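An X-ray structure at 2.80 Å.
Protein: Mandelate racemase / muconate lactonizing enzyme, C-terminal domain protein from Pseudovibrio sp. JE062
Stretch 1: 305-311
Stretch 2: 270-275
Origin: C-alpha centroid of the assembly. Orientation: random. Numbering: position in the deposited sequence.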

ATOM      1  N   LEU A 305      16.361  20.280  37.462  1.00 77.16           N
ATOM      2  CA  LEU A 305      15.593  21.113  36.540  1.00 74.64           C
ATOM      3  C   LEU A 305      15.135  20.312  35.326  1.00 72.10           C
ATOM      4  O   LEU A 305      13.970  20.378  34.930  1.00 70.93           O
ATOM      5  CB  LEU A 305      16.408  22.326  36.092  1.00 72.78           C
ATOM      6  CG  LEU A 305      16.179  23.579  36.930  1.00 72.96           C
ATOM      7  CD1 LEU A 305      17.194  24.653  36.576  1.00 73.06           C
ATOM      8  CD2 LEU A 305      14.759  24.088  36.725  1.00 75.72           C
ATOM      9  N   THR A 306      16.057  19.562  34.730  1.00 70.01           N
ATOM     10  CA  THR A 306      15.702  18.659  33.643  1.00 68.43           C
ATOM     11  C   THR A 306      14.677  17.640  34.136  1.00 66.59           C
ATOM     12  O   THR A 306      13.724  17.313  33.435  1.00 67.01           O
ATOM     13  CB  THR A 306      16.929  17.905  33.101  1.00 67.99           C
ATOM     14  OG1 THR A 306      17.725  18.785  32.297  1.00 68.74           O
ATOM     15  CG2 THR A 306      16.491  16.716  32.266  1.00 68.13           C
ATOM     16  N   GLN A 307      14.882  17.143  35.352  1.00 65.02           N
ATOM     17  CA  GLN A 307      13.984  16.157  35.930  1.00 65.42           C
ATOM     18  C   GLN A 307      12.585  16.729  36.097  1.00 65.05           C
ATOM     19  O   GLN A 307      11.605  16.098  35.723  1.00 63.11           O
ATOM     20  CB  GLN A 307      14.511  15.685  37.287  1.00 69.33           C
ATOM     21  CG  GLN A 307      15.847  14.963  37.224  1.00 67.85           C
ATOM     22  CD  GLN A 307      16.364  14.569  38.594  1.00 69.82           C
ATOM     23  OE1 GLN A 307      15.597  14.155  39.462  1.00 77.50           O
ATOM     24  NE2 GLN A 307      17.671  14.690  38.792  1.00 66.15           N
ATOM     25  N   ALA A 308      12.499  17.931  36.658  1.00 70.81           N
ATOM     26  CA  ALA A 308      11.212  18.540  37.002  1.00 74.29           C
ATOM     27  C   ALA A 308      10.390  18.897  35.765  1.00 71.52           C
ATOM     28  O   ALA A 308       9.190  18.632  35.710  1.00 67.82           O
ATOM     29  CB  ALA A 308      11.429  19.776  37.867  1.00 74.58           C
ATOM     30  N   ALA A 309      11.048  19.498  34.779  1.00 73.68           N
ATOM     31  CA  ALA A 309      10.391  19.927  33.548  1.00 76.05           C
ATOM     32  C   ALA A 309       9.577  18.800  32.930  1.00 72.25           C
ATOM     33  O   ALA A 309       8.426  18.994  32.547  1.00 71.94           O
ATOM     34  CB  ALA A 309      11.423  20.430  32.550  1.00 76.61           C
ATOM     35  N   ASN A 310      10.190  17.624  32.835  1.00 69.82           N
ATOM     36  CA  ASN A 310       9.533  16.446  32.286  1.00 67.43           C
ATOM     37  C   ASN A 310       8.497  15.881  33.250  1.00 67.86           C
ATOM     38  O   ASN A 310       7.384  15.528  32.852  1.00 67.39           O
ATOM     39  CB  ASN A 310      10.569  15.368  31.959  1.00 67.54           C
ATOM     40  CG  ASN A 310      11.567  15.812  30.901  1.00 65.69           C
ATOM     41  OD1 ASN A 310      11.251  15.859  29.711  1.00 64.09           O
ATOM     42  ND2 ASN A 310      12.784  16.124  31.330  1.00 61.23           N
ATOM     43  N   LEU A 311       8.862  15.792  34.523  1.00 67.78           N
ATOM     44  CA  LEU A 311       7.964  15.223  35.516  1.00 70.74           C
ATOM     45  C   LEU A 311       6.619  15.945  35.490  1.00 73.12           C
ATOM     46  O   LEU A 311       5.560  15.321  35.605  1.00 72.84           O
ATOM     47  CB  LEU A 311       8.584  15.301  36.912  1.00 71.68           C
ATOM     48  CG  LEU A 311       7.650  14.958  38.079  1.00 75.06           C
ATOM     49  CD1 LEU A 311       7.048  13.570  37.930  1.00 73.94           C
ATOM     50  CD2 LEU A 311       8.391  15.068  39.401  1.00 77.63           C
TER
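Stretch 2 270-275: RQDATV

Stretch 2 packs as an irregular segment, buried throughout, against one side of the helix that runs through stretch 1, and the two together bury 233 Å². The backbone of stretch 2 is extended from Arg-270 to Asp-272 and then turns at Ala-273 and Thr-274, where Val-275 N donates to Asp-272 O at 3.0 Å. This turn lies nearest the helix: the CA atoms of Ala-273 and Asn-310 are 5.8 Å apart, and those of Thr-274 and Thr-306 are 6.3 Å apart, so stretch 2 advances as the helix is followed back by one turn.

Asn-310 covers the most surface and anchors the contact through both ends of its amide. Its OD1 accepts a nearly linear hydrogen bond from Ala-273 N at 2.8 Å, while its ND2 donates to Asp-272 OD1 at 3.0 Å and, within the helix, to Thr-306 O at 2.6 Å. Asp-272 OD1 also receives Thr-274 N at 3.1 Å, tying the turn to the same carboxylate oxygen.

Thr-274 points toward the helix and places its CG2 3.5 Å from Thr-306 OG1. Ala-273 CB also meets Ala-309 CB at 4.3 Å, an apolar contact between two small side chains that each point toward the opposing stretch.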

ATOM      1  N   ARG A 270       9.395   8.835  22.899  1.00 53.43           N
ATOM      2  CA  ARG A 270      10.318   9.214  23.946  1.00 52.70           C
ATOM      3  C   ARG A 270      10.923  10.557  23.603  1.00 52.55           C
ATOM      4  O   ARG A 270      11.648  10.690  22.624  1.00 49.92           O
ATOM      5  CB  ARG A 270      11.406   8.159  24.102  1.00 52.33           C
ATOM      6  CG  ARG A 270      12.594   8.606  24.940  1.00 60.62           C
ATOM      7  CD  ARG A 270      13.612   7.485  25.050  1.00 64.13           C
ATOM      8  NE  ARG A 270      12.926   6.230  25.333  1.00 64.87           N
ATOM      9  CZ  ARG A 270      12.485   5.882  26.534  1.00 65.02           C
ATOM     10  NH1 ARG A 270      12.683   6.686  27.570  1.00 66.03           N
ATOM     11  NH2 ARG A 270      11.849   4.731  26.700  1.00 67.25           N
ATOM     12  N   GLN A 271      10.602  11.553  24.416  1.00 55.03           N
ATOM     13  CA  GLN A 271      11.095  12.894  24.210  1.00 57.88           C
ATOM     14  C   GLN A 271      11.571  13.442  25.530  1.00 64.04           C
ATOM     15  O   GLN A 271      11.229  12.925  26.591  1.00 69.12           O
ATOM     16  CB  GLN A 271       9.993  13.798  23.679  1.00 59.44           C
ATOM     17  CG  GLN A 271       9.479  13.417  22.307  1.00 63.43           C
ATOM     18  CD  GLN A 271      10.391  13.889  21.202  1.00 66.05           C
ATOM     19  OE1 GLN A 271      11.488  13.368  21.027  1.00 68.87           O
ATOM     20  NE2 GLN A 271       9.936  14.885  20.443  1.00 64.81           N
ATOM     21  N   ASP A 272      12.361  14.501  25.445  1.00 69.02           N
ATOM     22  CA  ASP A 272      12.849  15.209  26.606  1.00 64.10           C
ATOM     23  C   ASP A 272      12.472  16.663  26.384  1.00 62.13           C
ATOM     24  O   ASP A 272      12.716  17.217  25.311  1.00 63.49           O
ATOM     25  CB  ASP A 272      14.365  15.040  26.714  1.00 67.77           C
ATOM     26  CG  ASP A 272      14.931  15.593  28.004  1.00 72.10           C
ATOM     27  OD1 ASP A 272      14.234  16.368  28.690  1.00 71.39           O
ATOM     28  OD2 ASP A 272      16.086  15.250  28.328  1.00 79.95           O
ATOM     29  N   ALA A 273      11.852  17.272  27.384  1.00 59.87           N
ATOM     30  CA  ALA A 273      11.420  18.651  27.269  1.00 58.92           C
ATOM     31  C   ALA A 273      12.617  19.561  27.033  1.00 61.62           C
ATOM     32  O   ALA A 273      12.502  20.581  26.361  1.00 67.63           O
ATOM     33  CB  ALA A 273      10.672  19.069  28.524  1.00 61.43           C
ATOM     34  N   THR A 274      13.769  19.180  27.577  1.00 62.26           N
ATOM     35  CA  THR A 274      14.978  19.991  27.481  1.00 63.24           C
ATOM     36  C   THR A 274      15.725  19.767  26.171  1.00 64.98           C
ATOM     37  O   THR A 274      16.859  20.227  26.014  1.00 58.56           O
ATOM     38  CB  THR A 274      15.952  19.663  28.623  1.00 64.71           C
ATOM     39  OG1 THR A 274      16.405  18.312  28.487  1.00 63.08           O
ATOM     40  CG2 THR A 274      15.278  19.837  29.968  1.00 65.41           C
ATOM     41  N   VAL A 275      15.097  19.055  25.236  1.00 68.02           N
ATOM     42  CA  VAL A 275      15.721  18.764  23.950  1.00 65.07           C
ATOM     43  C   VAL A 275      14.818  19.125  22.774  1.00 69.06           C
ATOM     44  O   VAL A 275      15.277  19.724  21.800  1.00 76.62           O
ATOM     45  CB  VAL A 275      16.115  17.277  23.836  1.00 65.76           C
ATOM     46  CG1 VAL A 275      16.459  16.925  22.398  1.00 73.47           C
ATOM     47  CG2 VAL A 275      17.291  16.959  24.740  1.00 63.74           C
TER